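Local coordinates for putative uncharacterized protein (Pyrococcus furiosus, PDB 3UFC) that probably binds CRISPR RNA as a paralogue of the Cas6 endoribonucleases of the CRISPR defence system, at residues A[162-165]-A[166-170]. Numbering follows the deposited sequence.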
# COMPACT_ATOMS: atom_id res chain seq x y z
N LEU A 162 1.91 -10.48 -12.17
CA LEU A 162 2.16 -10.33 -10.74
C LEU A 162 3.43 -11.09 -10.36
O LEU A 162 4.27 -10.58 -9.62
CB LEU A 162 0.97 -10.86 -9.93
CG LEU A 162 1.12 -10.80 -8.39
CD1 LEU A 162 1.36 -9.36 -7.94
CD2 LEU A 162 -0.12 -11.37 -7.72
N ARG A 163 3.58 -12.30 -10.90
CA ARG A 163 4.76 -13.10 -10.61
C ARG A 163 6.04 -12.37 -11.01
O ARG A 163 6.98 -12.29 -10.22
CB ARG A 163 4.70 -14.43 -11.34
CG ARG A 163 3.69 -15.41 -10.78
CD ARG A 163 3.46 -16.56 -11.75
NE ARG A 163 2.67 -17.63 -11.15
CZ ARG A 163 2.18 -18.66 -11.82
NH1 ARG A 163 2.39 -18.76 -13.13
NH2 ARG A 163 1.48 -19.59 -11.19
N LYS A 164 6.07 -11.82 -12.22
CA LYS A 164 7.26 -11.11 -12.70
C LYS A 164 7.56 -9.88 -11.85
O LYS A 164 8.71 -9.62 -11.50
CB LYS A 164 7.09 -10.67 -14.15
CG LYS A 164 8.37 -10.09 -14.74
CD LYS A 164 8.12 -9.28 -16.00
CE LYS A 164 7.45 -7.96 -15.66
NZ LYS A 164 7.46 -7.02 -16.81
N VAL A 165 6.52 -9.11 -11.55
CA VAL A 165 6.68 -7.91 -10.74
C VAL A 165 7.30 -8.25 -9.38
O VAL A 165 8.24 -7.59 -8.94
CB VAL A 165 5.33 -7.20 -10.53
CG1 VAL A 165 5.45 -6.14 -9.45
CG2 VAL A 165 4.88 -6.56 -11.83
N MET A 166 6.76 -9.27 -8.72
CA MET A 166 7.28 -9.65 -7.40
C MET A 166 8.74 -10.09 -7.48
O MET A 166 9.54 -9.73 -6.61
CB MET A 166 6.41 -10.75 -6.78
CG MET A 166 4.96 -10.31 -6.50
SD MET A 166 4.83 -8.75 -5.56
CE MET A 166 5.33 -9.32 -3.93
N LEU A 167 9.11 -10.84 -8.51
CA LEU A 167 10.50 -11.29 -8.65
C LEU A 167 11.45 -10.11 -8.87
O LEU A 167 12.54 -10.07 -8.29
CB LEU A 167 10.64 -12.28 -9.82
CG LEU A 167 9.91 -13.62 -9.64
CD1 LEU A 167 10.12 -14.50 -10.87
CD2 LEU A 167 10.44 -14.32 -8.40
N LEU A 168 11.03 -9.17 -9.70
CA LEU A 168 11.82 -7.98 -10.00
C LEU A 168 12.02 -7.10 -8.76
O LEU A 168 13.12 -6.65 -8.47
CB LEU A 168 11.12 -7.16 -11.09
CG LEU A 168 11.65 -7.13 -12.53
CD1 LEU A 168 12.35 -8.42 -12.90
CD2 LEU A 168 10.48 -6.86 -13.47
N ARG A 169 10.93 -6.85 -8.04
CA ARG A 169 11.00 -6.04 -6.83
C ARG A 169 11.85 -6.73 -5.76
O ARG A 169 12.68 -6.10 -5.11
CB ARG A 169 9.59 -5.77 -6.29
CG ARG A 169 8.71 -4.91 -7.20
CD ARG A 169 7.37 -4.63 -6.54
NE ARG A 169 7.55 -4.15 -5.17
CZ ARG A 169 6.71 -4.41 -4.18
NH1 ARG A 169 5.62 -5.15 -4.40
NH2 ARG A 169 6.98 -3.98 -2.95
N TYR A 170 11.66 -8.04 -5.61
CA TYR A 170 12.42 -8.82 -4.64
C TYR A 170 13.93 -8.73 -4.92
O TYR A 170 14.74 -8.58 -4.00
CB TYR A 170 11.98 -10.29 -4.68
CG TYR A 170 12.47 -11.13 -3.51
CD1 TYR A 170 11.59 -11.51 -2.49
CD2 TYR A 170 13.80 -11.54 -3.43
CE1 TYR A 170 12.03 -12.29 -1.42
CE2 TYR A 170 14.25 -12.32 -2.36
CZ TYR A 170 13.36 -12.69 -1.36
OH TYR A 170 13.79 -13.45 -0.29
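The guanidinium group of R169 is held by backbone carbonyls, NE donating to H49 O, NH1 to G225 O, and NH2 to G50 O and N224 O, while its aliphatic stem crosses V165 one turn earlier in the α-helix 158-174. This helix belongs to the C-terminal half of a Cas6-family protein with ferredoxin-like domains. R169 CD lies 3.8 Å from V165 CG1, the valine branch anti to the backbone N (chi1 168°). The i to i+4 pattern is evident in the helix backbone: R169 N donates to V165 O at 2.9 Å, with an N-H···O angle of 169°, and M166 N donates to L162 O at 3.0 Å. On the buried side L162 and M166 run alongside each other, pointing the same way, with L162 CD1 and M166 CG 4.0 Å apart. Beyond this pair, M166, through its bent chain, and R169 both touch F220 of helix 215-224, and L167 touches I217 of the same helix. On the outer side K164 crosses L168; the K164 chain bends at chi3 (72°), and K164 CE comes 3.9 Å from L168 CD2.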